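Local coordinates for protein MHC class I antigen (Anolis carolinensis, PDB 7CPO) that probably presents peptides to T cells at the cell surface, as a class I histocompatibility heavy chain in complex with beta2-microglobulin, at residues A[189-193]-A[203-207]; A[216-220]-A[245-249]. One frame throughout, in Å; residues are numbered along the deposited sequence.

Interaction 1. Residues A[189-193]-A[203-207]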
# COMPACT_ATOMS: atom_id res chain seq x y z
N VAL A 189 -10.44 -19.20 7.34
CA VAL A 189 -11.76 -18.61 7.59
C VAL A 189 -12.29 -19.08 8.94
O VAL A 189 -12.43 -20.28 9.17
CB VAL A 189 -12.76 -18.99 6.49
CG1 VAL A 189 -14.06 -18.20 6.66
CG2 VAL A 189 -12.15 -18.79 5.11
N LYS A 190 -12.63 -18.13 9.80
CA LYS A 190 -13.14 -18.43 11.12
C LYS A 190 -14.36 -17.57 11.39
O LYS A 190 -14.32 -16.35 11.21
CB LYS A 190 -12.04 -18.19 12.18
CG LYS A 190 -12.50 -18.24 13.62
CD LYS A 190 -11.74 -19.32 14.34
CE LYS A 190 -12.00 -19.33 15.83
NZ LYS A 190 -11.41 -18.14 16.47
N VAL A 191 -15.46 -18.19 11.79
CA VAL A 191 -16.69 -17.47 12.12
C VAL A 191 -16.83 -17.41 13.63
O VAL A 191 -16.79 -18.45 14.30
CB VAL A 191 -17.93 -18.14 11.50
CG1 VAL A 191 -19.17 -17.29 11.78
CG2 VAL A 191 -17.77 -18.35 10.01
N THR A 192 -17.00 -16.21 14.16
CA THR A 192 -17.35 -16.03 15.55
C THR A 192 -18.71 -15.34 15.68
O THR A 192 -19.32 -14.90 14.69
CB THR A 192 -16.26 -15.22 16.27
OG1 THR A 192 -16.05 -13.99 15.57
CG2 THR A 192 -14.95 -16.02 16.34
N ARG A 193 -19.20 -15.26 16.92
CA ARG A 193 -20.53 -14.78 17.25
C ARG A 193 -20.40 -13.90 18.48
O ARG A 193 -19.79 -14.33 19.47
CB ARG A 193 -21.46 -15.97 17.53
CG ARG A 193 -22.83 -15.62 18.04
CD ARG A 193 -23.49 -16.86 18.63
NE ARG A 193 -22.91 -17.19 19.92
CZ ARG A 193 -23.26 -16.62 21.07
NH1 ARG A 193 -24.22 -15.70 21.08
NH2 ARG A 193 -22.68 -16.98 22.20
N LEU A 203 -22.58 -11.83 13.55
CA LEU A 203 -21.72 -12.93 13.11
C LEU A 203 -20.52 -12.35 12.37
O LEU A 203 -20.68 -11.65 11.36
CB LEU A 203 -22.50 -13.90 12.22
CG LEU A 203 -23.70 -14.65 12.83
CD1 LEU A 203 -24.20 -15.77 11.90
CD2 LEU A 203 -23.37 -15.20 14.22
N ILE A 204 -19.31 -12.64 12.87
CA ILE A 204 -18.08 -12.10 12.30
C ILE A 204 -17.36 -13.20 11.53
O ILE A 204 -17.12 -14.29 12.05
CB ILE A 204 -17.17 -11.51 13.37
CG1 ILE A 204 -17.89 -10.38 14.10
CG2 ILE A 204 -15.87 -11.01 12.74
CD1 ILE A 204 -17.13 -9.87 15.29
N CYS A 205 -16.99 -12.91 10.29
CA CYS A 205 -16.19 -13.82 9.48
C CYS A 205 -14.78 -13.25 9.33
O CYS A 205 -14.58 -12.25 8.63
CB CYS A 205 -16.85 -14.04 8.12
SG CYS A 205 -15.96 -15.21 7.14
N ARG A 206 -13.80 -13.86 10.01
CA ARG A 206 -12.40 -13.48 9.90
C ARG A 206 -11.74 -14.34 8.83
O ARG A 206 -11.84 -15.57 8.86
CB ARG A 206 -11.63 -13.64 11.21
CG ARG A 206 -10.10 -13.85 11.00
CD ARG A 206 -9.35 -14.61 12.13
NE ARG A 206 -8.66 -13.66 12.99
CZ ARG A 206 -7.38 -13.31 12.86
NH1 ARG A 206 -6.61 -13.85 11.93
NH2 ARG A 206 -6.88 -12.41 13.69
N VAL A 207 -11.08 -13.68 7.87
CA VAL A 207 -10.47 -14.36 6.73
C VAL A 207 -9.05 -13.83 6.62
O VAL A 207 -8.85 -12.64 6.33
CB VAL A 207 -11.25 -14.13 5.43
CG1 VAL A 207 -10.70 -15.03 4.32
CG2 VAL A 207 -12.72 -14.42 5.66
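Four backbone hydrogen bonds join the antiparallel strands 189-193 and 203-207. Lys190 N to Arg206 O and Arg206 N to Lys190 O, both 2.8 Å, close one ring; Thr192 N to Ile204 O and Ile204 N to Thr192 O, both 2.9 Å, close the next. The non-hydrogen-bonded pair Val191-Cys205 lies between these rings, with Val189-Val207 and Arg193-Leu203 beyond them; CA-H...O contacts such as Val191 CA to Ile204 O (3.2 Å) add to the ladder. The two strands form the first hairpin of the C1-set immunoglobulin domain, and Cys205 carries half of its intersheet disulfide, to Cys261. Val189, Val191, Leu203, Cys205 and Val207 share the face turned to the opposing sheet: Val189 CG1 meets Cys205 SG at 3.6 Å, and Val189 CG2 meets Val207 CG1 at 4.1 Å. On the other face, Thr192 OG1 lies 3.5 Å from Ile204 CB and hydrogen-bonds Gln97 of beta2-microglobulin, while Lys190 and Arg206 both pack on Pro14 of that subunit.

Interaction 2. Residues A[216-220]-A[245-249]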
# COMPACT_ATOMS: atom_id res chain seq x y z
N ASP A 216 -13.07 -12.83 -2.80
CA ASP A 216 -14.50 -12.56 -2.79
C ASP A 216 -15.09 -13.18 -1.53
O ASP A 216 -15.12 -14.41 -1.38
CB ASP A 216 -15.19 -13.11 -4.05
CG ASP A 216 -16.44 -12.30 -4.45
OD1 ASP A 216 -16.85 -11.36 -3.70
OD2 ASP A 216 -17.02 -12.60 -5.52
N ILE A 217 -15.53 -12.32 -0.62
CA ILE A 217 -16.12 -12.73 0.64
C ILE A 217 -17.52 -12.13 0.71
O ILE A 217 -17.68 -10.91 0.57
CB ILE A 217 -15.29 -12.25 1.84
CG1 ILE A 217 -13.82 -12.62 1.64
CG2 ILE A 217 -15.89 -12.78 3.15
CD1 ILE A 217 -12.92 -12.00 2.67
N ASP A 218 -18.51 -12.98 0.94
CA ASP A 218 -19.88 -12.53 1.11
C ASP A 218 -20.56 -13.39 2.16
O ASP A 218 -20.37 -14.61 2.21
CB ASP A 218 -20.68 -12.58 -0.21
CG ASP A 218 -20.44 -11.36 -1.10
OD1 ASP A 218 -19.76 -11.49 -2.15
OD2 ASP A 218 -20.94 -10.27 -0.74
N TRP A 219 -21.35 -12.74 3.00
CA TRP A 219 -22.32 -13.46 3.81
C TRP A 219 -23.52 -13.87 2.95
O TRP A 219 -24.06 -13.08 2.18
CB TRP A 219 -22.77 -12.59 4.98
CG TRP A 219 -21.86 -12.70 6.13
CD1 TRP A 219 -20.92 -11.79 6.54
CD2 TRP A 219 -21.79 -13.79 7.05
NE1 TRP A 219 -20.28 -12.25 7.65
CE2 TRP A 219 -20.79 -13.48 7.99
CE3 TRP A 219 -22.49 -15.00 7.18
CZ2 TRP A 219 -20.46 -14.34 9.04
CZ3 TRP A 219 -22.16 -15.85 8.21
CH2 TRP A 219 -21.16 -15.51 9.14
N THR A 220 -23.91 -15.13 3.07
CA THR A 220 -25.10 -15.61 2.39
C THR A 220 -26.23 -15.86 3.38
O THR A 220 -26.02 -16.00 4.59
CB THR A 220 -24.78 -16.86 1.57
OG1 THR A 220 -24.12 -17.83 2.39
CG2 THR A 220 -23.88 -16.51 0.43
N THR A 245 -8.72 -9.70 6.44
CA THR A 245 -9.91 -8.85 6.48
C THR A 245 -11.02 -9.56 7.25
O THR A 245 -10.87 -10.72 7.67
CB THR A 245 -10.37 -8.48 5.06
OG1 THR A 245 -11.38 -7.47 5.15
CG2 THR A 245 -10.93 -9.68 4.37
N TRP A 246 -12.15 -8.86 7.43
CA TRP A 246 -13.32 -9.44 8.06
C TRP A 246 -14.60 -8.91 7.42
O TRP A 246 -14.61 -7.86 6.77
CB TRP A 246 -13.36 -9.17 9.57
CG TRP A 246 -13.41 -7.73 9.93
CD1 TRP A 246 -12.35 -6.93 10.28
CD2 TRP A 246 -14.57 -6.90 10.00
NE1 TRP A 246 -12.78 -5.65 10.55
CE2 TRP A 246 -14.14 -5.61 10.38
CE3 TRP A 246 -15.93 -7.12 9.76
CZ2 TRP A 246 -15.03 -4.54 10.54
CZ3 TRP A 246 -16.81 -6.06 9.91
CH2 TRP A 246 -16.36 -4.79 10.30
N ARG A 247 -15.68 -9.65 7.63
CA ARG A 247 -17.01 -9.28 7.17
C ARG A 247 -18.04 -9.74 8.19
O ARG A 247 -17.99 -10.89 8.64
CB ARG A 247 -17.31 -9.90 5.81
CG ARG A 247 -18.40 -9.18 5.06
CD ARG A 247 -18.55 -9.84 3.71
NE ARG A 247 -19.55 -9.18 2.88
CZ ARG A 247 -19.32 -8.10 2.13
NH1 ARG A 247 -18.11 -7.55 2.12
NH2 ARG A 247 -20.30 -7.59 1.39
N SER A 248 -18.98 -8.86 8.52
CA SER A 248 -19.95 -9.07 9.58
C SER A 248 -21.37 -8.90 9.06
O SER A 248 -21.62 -8.26 8.04
CB SER A 248 -19.73 -8.10 10.74
OG SER A 248 -20.01 -6.78 10.32
N VAL A 249 -22.30 -9.52 9.79
CA VAL A 249 -23.73 -9.39 9.54
C VAL A 249 -24.45 -9.43 10.88
O VAL A 249 -24.04 -10.15 11.80
CB VAL A 249 -24.24 -10.48 8.57
CG1 VAL A 249 -23.94 -11.87 9.12
CG2 VAL A 249 -25.73 -10.31 8.28
O HOH W 1 -22.27 -10.04 2.06
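The indole of Trp219 donates a hydrogen bond from NE1 to Arg247 O (2.8 Å, 166°), tying a side chain of strand 216-220 directly to the backbone of strand 245-249. Charge adds a second link: Asp218 OD2 and Arg247 NH2 form a salt bridge at 3.5 Å, but the oxygen lies well out of the guanidinium plane, so the attraction is purely electrostatic. A water adds a bridge between the two segments, donating to Asp218 OD2 (3.1 Å) and accepting from the backbone Trp219 N and from Arg247 NE, each 3.0 Å away. Further out, Val249 CG1 sits over the face of the five-membered ring of Trp219 in a CH-pi contact, 3.6 Å from its centroid. The extended aliphatic part of Arg247 reaches across toward strand 216-220, its CD 4.0 Å from Ile217 CG2 and its CG 3.9 Å from Trp219 CD1. Ile217 CD1 reaches Thr245 CG2 at 3.5 Å. With the segment axes 7.5 Å apart at closest approach and 17° from parallel, side chains rather than a backbone ladder join the strands, as expected between the two sheets of an immunoglobulin sandwich. Trp219 is the core tryptophan of that fold, packing on Cys205 and Cys261, the disulfide pair; strands 201-210 and 259-264 flank the contact, and Val230 of strand 230-237 touches Arg247 and Val249.

From the N terminus, the chain first builds the peptide-binding platform and its helices, then enters the immunoglobulin domain that holds both contacts. Interaction 1 closes a short hairpin between 189-193 and 203-207. Only after it is complete does the chain cross to the opposite sheet at 216-220, and interaction 2 closes the longer excursion through strand 230-237 to 245-249. The contacts therefore follow in series, neither nested nor crossed, yet their centres lie 8 Å apart. Strand 243-251 pairs with strand 201-210 through probable hydrogen bonds, Cys205 N to Arg247 O and Leu203 N to Val249 O, both 2.8 Å, so the hairpin's sheet continues into the intersheet packing.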